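Local coordinates for acyl-coa oxidase (Arabidopsis thaliana, PDB 1W07), which catalyses the FAD-dependent desaturation of long- and medium-chain acyl-CoAs to 2-trans-enoyl-CoAs in peroxisomal beta-oxidation, passing the electrons to oxygen to give hydrogen peroxide, at residues T455-R460 against A486-A491; L529-K534 against Y557-Y562; Q433-L438 against A517-A522. The protein carries 1 engineered substitution. All coordinates share one frame; numbering follows the deposited sequence.

Contact 1: residues T455-R460 against A486-A491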
# COMPACT_ATOMS: atom_id res chain seq x y z
N THR B 455 3.54 -2.45 -32.09
CA THR B 455 2.69 -3.62 -32.35
C THR B 455 3.19 -4.38 -33.59
O THR B 455 2.54 -5.29 -34.07
CB THR B 455 1.22 -3.20 -32.59
OG1 THR B 455 1.14 -2.35 -33.74
CG2 THR B 455 0.68 -2.45 -31.38
N ALA B 456 4.36 -3.99 -34.08
CA ALA B 456 4.94 -4.64 -35.25
C ALA B 456 5.09 -6.14 -35.04
O ALA B 456 4.84 -6.93 -35.95
CB ALA B 456 6.29 -4.01 -35.57
N TYR B 457 5.48 -6.52 -33.83
CA TYR B 457 5.67 -7.93 -33.52
C TYR B 457 4.39 -8.72 -33.77
O TYR B 457 4.44 -9.90 -34.09
CB TYR B 457 6.10 -8.10 -32.06
CG TYR B 457 4.99 -7.87 -31.05
CD1 TYR B 457 4.31 -8.93 -30.46
CD2 TYR B 457 4.61 -6.57 -30.69
CE1 TYR B 457 3.29 -8.72 -29.52
CE2 TYR B 457 3.59 -6.34 -29.76
CZ TYR B 457 2.93 -7.42 -29.18
OH TYR B 457 1.91 -7.19 -28.29
N MET B 458 3.26 -8.05 -33.61
CA MET B 458 1.97 -8.71 -33.80
C MET B 458 1.82 -9.16 -35.25
O MET B 458 0.90 -9.89 -35.58
CB MET B 458 0.82 -7.77 -33.42
CG MET B 458 0.82 -7.38 -31.94
SD MET B 458 -0.56 -6.32 -31.48
CE MET B 458 -1.81 -7.58 -31.06
N GLY B 459 2.74 -8.71 -36.10
CA GLY B 459 2.71 -9.09 -37.50
C GLY B 459 3.39 -10.42 -37.72
O GLY B 459 3.01 -11.19 -38.60
N ARG B 460 4.41 -10.70 -36.91
CA ARG B 460 5.16 -11.94 -37.02
C ARG B 460 4.52 -13.05 -36.20
O ARG B 460 5.23 -13.86 -35.58
CB ARG B 460 6.61 -11.72 -36.58
CG ARG B 460 7.39 -10.80 -37.51
CD ARG B 460 8.84 -10.60 -37.09
NE ARG B 460 9.02 -9.52 -36.13
CZ ARG B 460 8.83 -9.62 -34.82
NH1 ARG B 460 8.45 -10.78 -34.29
NH2 ARG B 460 9.04 -8.57 -34.04
N ALA B 486 10.32 -14.23 -26.23
CA ALA B 486 9.48 -14.74 -25.16
C ALA B 486 8.36 -13.76 -24.80
O ALA B 486 7.20 -14.17 -24.70
CB ALA B 486 10.31 -15.03 -23.94
N PHE B 487 8.69 -12.49 -24.59
CA PHE B 487 7.68 -11.49 -24.23
C PHE B 487 6.70 -11.17 -25.37
O PHE B 487 5.52 -10.93 -25.12
CB PHE B 487 8.33 -10.19 -23.75
CG PHE B 487 8.72 -10.21 -22.29
CD1 PHE B 487 9.79 -10.97 -21.84
CD2 PHE B 487 7.99 -9.47 -21.37
CE1 PHE B 487 10.12 -11.01 -20.49
CE2 PHE B 487 8.31 -9.50 -20.02
CZ PHE B 487 9.38 -10.27 -19.58
N GLU B 488 7.19 -11.15 -26.61
CA GLU B 488 6.32 -10.86 -27.75
C GLU B 488 5.33 -12.00 -27.92
O GLU B 488 4.13 -11.78 -28.09
CB GLU B 488 7.14 -10.67 -29.03
CG GLU B 488 8.10 -9.48 -29.01
CD GLU B 488 8.85 -9.32 -30.31
OE1 GLU B 488 9.10 -10.34 -30.98
OE2 GLU B 488 9.23 -8.18 -30.65
N ALA B 489 5.83 -13.23 -27.87
CA ALA B 489 4.97 -14.40 -28.00
C ALA B 489 3.91 -14.45 -26.90
O ALA B 489 2.73 -14.68 -27.15
CB ALA B 489 5.81 -15.67 -27.95
N ARG B 490 4.35 -14.23 -25.66
CA ARG B 490 3.44 -14.24 -24.53
C ARG B 490 2.31 -13.21 -24.67
O ARG B 490 1.14 -13.51 -24.41
CB ARG B 490 4.24 -14.01 -23.24
CG ARG B 490 3.40 -13.73 -22.01
CD ARG B 490 3.58 -12.30 -21.56
NE ARG B 490 2.89 -12.02 -20.29
CZ ARG B 490 3.23 -11.01 -19.49
NH1 ARG B 490 4.24 -10.20 -19.82
NH2 ARG B 490 2.57 -10.81 -18.36
N ALA B 491 2.66 -12.00 -25.09
CA ALA B 491 1.68 -10.94 -25.28
C ALA B 491 0.75 -11.23 -26.45
O ALA B 491 -0.47 -11.14 -26.32
CB ALA B 491 2.39 -9.62 -25.51

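Contact 2: residues L529-K534 against Y557-Y562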
# COMPACT_ATOMS: atom_id res chain seq x y z
N LEU B 529 6.03 -5.71 -22.44
CA LEU B 529 6.90 -6.00 -23.58
C LEU B 529 7.54 -4.68 -24.03
O LEU B 529 8.73 -4.62 -24.28
CB LEU B 529 6.09 -6.58 -24.73
CG LEU B 529 6.75 -6.58 -26.11
CD1 LEU B 529 8.01 -7.45 -26.13
CD2 LEU B 529 5.73 -7.09 -27.12
N ILE B 530 6.73 -3.62 -24.11
CA ILE B 530 7.24 -2.32 -24.52
C ILE B 530 8.37 -1.84 -23.58
O ILE B 530 9.42 -1.37 -24.04
CB ILE B 530 6.10 -1.28 -24.54
CG1 ILE B 530 5.08 -1.64 -25.65
CG2 ILE B 530 6.66 0.12 -24.75
CD1 ILE B 530 3.86 -0.71 -25.72
N VAL B 531 8.16 -1.95 -22.27
CA VAL B 531 9.17 -1.51 -21.32
C VAL B 531 10.44 -2.35 -21.49
O VAL B 531 11.55 -1.82 -21.53
CB VAL B 531 8.64 -1.65 -19.86
CG1 VAL B 531 9.69 -1.16 -18.87
CG2 VAL B 531 7.35 -0.84 -19.68
N VAL B 532 10.28 -3.66 -21.62
CA VAL B 532 11.43 -4.53 -21.79
C VAL B 532 12.20 -4.21 -23.06
O VAL B 532 13.44 -4.16 -23.05
CB VAL B 532 11.03 -6.02 -21.82
CG1 VAL B 532 12.26 -6.87 -22.10
CG2 VAL B 532 10.39 -6.44 -20.51
N SER B 533 11.48 -4.00 -24.16
CA SER B 533 12.10 -3.71 -25.45
C SER B 533 12.83 -2.38 -25.46
O SER B 533 13.86 -2.24 -26.12
CB SER B 533 11.05 -3.74 -26.58
OG SER B 533 10.24 -2.58 -26.55
N LYS B 534 12.31 -1.38 -24.74
CA LYS B 534 12.97 -0.08 -24.68
C LYS B 534 14.23 -0.10 -23.82
O LYS B 534 15.16 0.67 -24.06
CB LYS B 534 12.01 0.99 -24.18
CG LYS B 534 10.78 1.12 -25.05
CD LYS B 534 11.18 1.43 -26.47
CE LYS B 534 10.00 1.30 -27.41
NZ LYS B 534 10.41 1.63 -28.80
N TYR B 557 18.09 -7.22 -17.51
CA TYR B 557 17.62 -8.59 -17.49
C TYR B 557 16.98 -9.02 -16.18
O TYR B 557 16.23 -10.00 -16.15
CB TYR B 557 18.73 -9.55 -17.93
CG TYR B 557 19.04 -9.36 -19.39
CD1 TYR B 557 20.01 -8.45 -19.81
CD2 TYR B 557 18.27 -10.00 -20.37
CE1 TYR B 557 20.20 -8.17 -21.16
CE2 TYR B 557 18.46 -9.72 -21.73
CZ TYR B 557 19.41 -8.81 -22.11
OH TYR B 557 19.53 -8.49 -23.45
N ILE B 558 17.27 -8.29 -15.10
CA ILE B 558 16.64 -8.56 -13.81
C ILE B 558 15.16 -8.17 -13.98
O ILE B 558 14.27 -8.90 -13.56
CB ILE B 558 17.23 -7.68 -12.66
CG1 ILE B 558 18.53 -8.30 -12.14
CG2 ILE B 558 16.18 -7.53 -11.53
CD1 ILE B 558 19.21 -7.47 -11.05
N TYR B 559 14.92 -7.01 -14.59
CA TYR B 559 13.54 -6.55 -14.81
C TYR B 559 12.76 -7.59 -15.63
O TYR B 559 11.68 -8.05 -15.22
CB TYR B 559 13.57 -5.18 -15.54
CG TYR B 559 12.19 -4.58 -15.82
CD1 TYR B 559 11.37 -4.11 -14.78
CD2 TYR B 559 11.69 -4.55 -17.11
CE1 TYR B 559 10.06 -3.64 -15.04
CE2 TYR B 559 10.39 -4.10 -17.38
CZ TYR B 559 9.59 -3.65 -16.37
OH TYR B 559 8.32 -3.20 -16.68
N ALA B 560 13.31 -7.97 -16.77
CA ALA B 560 12.68 -8.94 -17.65
C ALA B 560 12.48 -10.31 -17.01
O ALA B 560 11.37 -10.86 -17.02
CB ALA B 560 13.48 -9.08 -18.94
N LEU B 561 13.54 -10.87 -16.45
CA LEU B 561 13.45 -12.19 -15.82
C LEU B 561 12.55 -12.19 -14.60
O LEU B 561 11.95 -13.21 -14.27
CB LEU B 561 14.85 -12.69 -15.45
CG LEU B 561 15.82 -12.89 -16.62
CD1 LEU B 561 17.16 -13.42 -16.11
CD2 LEU B 561 15.20 -13.85 -17.62
N TYR B 562 12.46 -11.05 -13.91
CA TYR B 562 11.60 -10.96 -12.74
C TYR B 562 10.14 -11.03 -13.18
O TYR B 562 9.33 -11.72 -12.57
CB TYR B 562 11.83 -9.64 -12.00
CG TYR B 562 10.88 -9.47 -10.84
CD1 TYR B 562 11.02 -10.25 -9.69
CD2 TYR B 562 9.83 -8.56 -10.91
CE1 TYR B 562 10.13 -10.13 -8.64
CE2 TYR B 562 8.93 -8.43 -9.85
CZ TYR B 562 9.09 -9.22 -8.72
OH TYR B 562 8.21 -9.13 -7.67

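Contact 3: residues Q433-L438 against A517-A522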
# COMPACT_ATOMS: atom_id res chain seq x y z
N GLN B 433 -8.65 0.50 -22.58
CA GLN B 433 -8.55 1.22 -23.84
C GLN B 433 -7.46 0.55 -24.68
O GLN B 433 -7.62 0.38 -25.89
CB GLN B 433 -8.21 2.69 -23.59
CG GLN B 433 -9.42 3.54 -23.24
CD GLN B 433 -9.05 4.83 -22.52
OE1 GLN B 433 -8.03 5.47 -22.83
NE2 GLN B 433 -9.88 5.23 -21.57
N VAL B 434 -6.37 0.16 -24.03
CA VAL B 434 -5.28 -0.50 -24.73
C VAL B 434 -5.80 -1.83 -25.28
O VAL B 434 -5.52 -2.19 -26.43
CB VAL B 434 -4.07 -0.78 -23.79
CG1 VAL B 434 -3.01 -1.63 -24.50
CG2 VAL B 434 -3.47 0.54 -23.33
N ALA B 435 -6.56 -2.55 -24.47
CA ALA B 435 -7.13 -3.83 -24.88
C ALA B 435 -7.96 -3.65 -26.15
O ALA B 435 -7.83 -4.43 -27.09
CB ALA B 435 -7.98 -4.42 -23.76
N ARG B 436 -8.82 -2.63 -26.17
CA ARG B 436 -9.63 -2.39 -27.36
C ARG B 436 -8.72 -2.17 -28.57
O ARG B 436 -8.97 -2.69 -29.65
CB ARG B 436 -10.53 -1.16 -27.16
CG ARG B 436 -11.68 -1.37 -26.20
CD ARG B 436 -12.58 -0.15 -26.18
NE ARG B 436 -13.56 -0.18 -25.10
CZ ARG B 436 -14.64 -0.97 -25.07
NH1 ARG B 436 -14.90 -1.82 -26.06
NH2 ARG B 436 -15.46 -0.89 -24.03
N PHE B 437 -7.65 -1.39 -28.39
CA PHE B 437 -6.70 -1.12 -29.46
C PHE B 437 -6.04 -2.42 -29.94
O PHE B 437 -5.87 -2.64 -31.15
CB PHE B 437 -5.62 -0.15 -28.97
CG PHE B 437 -4.48 0.04 -29.93
CD1 PHE B 437 -4.65 0.76 -31.11
CD2 PHE B 437 -3.23 -0.52 -29.66
CE1 PHE B 437 -3.60 0.92 -32.01
CE2 PHE B 437 -2.17 -0.37 -30.56
CZ PHE B 437 -2.36 0.36 -31.74
N LEU B 438 -5.69 -3.28 -28.99
CA LEU B 438 -5.05 -4.54 -29.33
C LEU B 438 -6.02 -5.44 -30.08
O LEU B 438 -5.63 -6.11 -31.03
CB LEU B 438 -4.55 -5.26 -28.07
CG LEU B 438 -3.33 -4.62 -27.37
CD1 LEU B 438 -3.03 -5.39 -26.09
CD2 LEU B 438 -2.13 -4.63 -28.31
N ALA B 517 -11.45 -8.97 -17.33
CA ALA B 517 -10.26 -9.33 -16.58
C ALA B 517 -9.18 -9.88 -17.53
O ALA B 517 -8.01 -9.49 -17.44
CB ALA B 517 -10.61 -10.37 -15.48
N ASP B 518 -9.57 -10.76 -18.43
CA ASP B 518 -8.61 -11.34 -19.37
C ASP B 518 -8.01 -10.28 -20.29
O ASP B 518 -6.82 -10.33 -20.63
CB ASP B 518 -9.29 -12.41 -20.23
CG ASP B 518 -9.66 -13.66 -19.45
OD1 ASP B 518 -9.96 -13.55 -18.24
OD2 ASP B 518 -9.66 -14.76 -20.04
N LEU B 519 -8.84 -9.33 -20.70
CA LEU B 519 -8.40 -8.28 -21.61
C LEU B 519 -7.37 -7.37 -20.96
O LEU B 519 -6.41 -6.95 -21.61
CB LEU B 519 -9.61 -7.49 -22.12
CG LEU B 519 -10.53 -8.28 -23.06
CD1 LEU B 519 -11.90 -7.61 -23.20
CD2 LEU B 519 -9.84 -8.42 -24.41
N VAL B 520 -7.57 -7.05 -19.69
CA VAL B 520 -6.66 -6.20 -18.95
C VAL B 520 -5.30 -6.90 -18.79
O VAL B 520 -4.24 -6.25 -18.86
CB VAL B 520 -7.21 -5.86 -17.55
CG1 VAL B 520 -6.12 -5.23 -16.69
CG2 VAL B 520 -8.40 -4.92 -17.68
N GLU B 521 -5.31 -8.21 -18.57
CA GLU B 521 -4.06 -8.95 -18.41
C GLU B 521 -3.27 -8.95 -19.72
O GLU B 521 -2.04 -8.82 -19.70
CB GLU B 521 -4.34 -10.39 -17.98
CG GLU B 521 -4.49 -10.55 -16.48
CD GLU B 521 -4.80 -11.97 -16.09
OE1 GLU B 521 -4.12 -12.89 -16.58
OE2 GLU B 521 -5.72 -12.17 -15.27
N ALA B 522 -3.96 -9.08 -20.86
CA ALA B 522 -3.29 -9.07 -22.16
C ALA B 522 -2.70 -7.69 -22.46
O ALA B 522 -1.61 -7.59 -23.04
CB ALA B 522 -4.28 -9.46 -23.28

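Contact 1: residues T455-R460 against A486-A491
Y457, in a 3-10 turn, comes up against E488 on helix 480-503, the two supplying the nearest pair of CA atoms across the two segments, 6.5 Å apart. Their side chains lie alongside each other, running in opposite directions, with the phenol ring and the carboxylate turned only 19° from parallel. CD1 of Y457 rests 3.6 Å from CB of E488, while CE1 of Y457 lies 3.5 Å from the main-chain O of E488. At the root of the tyrosine, CB meets OE2 of E488 at 3.4 Å. CG of Y457 sits between its backbone N and carbonyl carbon (chi1 74°), which swings the ring out along the helix until OH reaches CB of A491, 3.7 Å away. That hydroxyl is hydrogen-bonded to H526 on helix 516-538. The contact thus fastens the connection that follows helix 427-443 to the helical C-terminal part of acyl-CoA oxidase. R460, a solvent-exposed residue at the N-cap position before helix 461-464, adds a salt bridge. It presents both terminal amino groups to the carboxylate, NH1 to OE1 and NH2 to OE2 of E488, each as a weak hydrogen bond of 3.4 Å. The carboxylate carbon lies in the guanidinium plane, at its edge. On one face of the Y457 ring, CG of M458 sits 3.5 Å above the plane, offset toward the rim.

Contact 2: residues L529-K534 against Y557-Y562
The ring of Y559 meets V531 and V532 along its CE2 side, and both valines approach obliquely, neither squarely over a face nor at an edge. V531 makes the tighter contact: its CG1 lies 3.3 Å from OH and 3.4 Å from CE2 of Y559, so that this methyl is pressed against the phenol end of the ring. The two side chains cross at about a right angle. Whereas V531 reaches CE2, CZ and OH, V532 sets its CG2 beside CE2 and CD2 of Y559, at 3.9 and 4.1 Å, and its second methyl, CG1, turns to the neighbouring small residue, 4.0 Å from CB of A560. The tyrosine reaches the valines because its CG is anti to the backbone N (chi1 -180°), carrying the ring from helix 548-566 across to helix 516-538. S340 and F344 of helix 328-363 also touch the Y559 side chain. The two segments form a nearly antiparallel helix pair, with short axes 10.0 Å apart at their closest and 155° between their directions, and V532 and A560 are the nearest pair, CA atoms 6.2 Å apart. Cutting Y559 back to an alanine would remove the ring and is likely to leave the methyls of V531 and V532 without this partner, opening a gap between the helices. Within helix 516-538, OG of S533 donates to the O of I530 over 2.9 Å, approaching from the same face of the carbonyl as N of K534. Across the contact there is no hydrogen bond and no ion pair; the phenol oxygen is met by a methyl and not by a polar partner from the other segment, and cohesion comes from buried methyl and aromatic surfaces, and so depends on shape and close fit.

Contact 3: residues Q433-L438 against A517-A522
A435 and L519 bring helices 427-443 and 516-538 together at close range, their CA atoms only 5.7 Å apart. The methyl of A435 meets L519 at two points: CB to CB at 3.8 Å, and CB to the main-chain O of L519 at 3.7 Å. With so small a side chain on one helix, the other can bring its backbone this near. One turn further on, L438 sends CD1 to the main-chain O of A522, 4.0 Å away. Its CG stands anti to the carbonyl carbon (chi1 -71°) and the chain then extends to that methyl. Around this first shell, L519 also packs on C498 of helix 480-503 and on F512 of helix 508-514, while A522 rests on M494. R436, on the same helix as A435 but pointing away from the contact, makes a cation-pi interaction with F512. Further out, E521 is hydrogen-bonded to H565 of the second subunit, so that helix 516-538 also takes part in the dimer interface. The side chain of L519 lies about 10 Å from a bound FAD. No hydrogen bond crosses: methyls meet methylene and carbonyl oxygen, and the backbones come this near where alanine A435 meets L519.

In the fold
From the N terminus, the first segment met is 433-438 on helix 427-443, whose partner 517-522 comes only after 78 residues; contact 3 therefore closes the widest loop. Contact 1 is nested inside it, joining the connection after helix 427-443 to helix 480-503 across 25 residues. Contact 2 follows in series, closing a shorter loop of 22 residues between helices 516-538 and 548-566. Helix 516-538 serves both contacts 2 and 3, which do not touch. Contact 1 touches both: L529 packs against Y457, F487 and E488, while L438 and F437 meet M458 and T455. Together they tie the C-alpha1 region to the C-terminal helices.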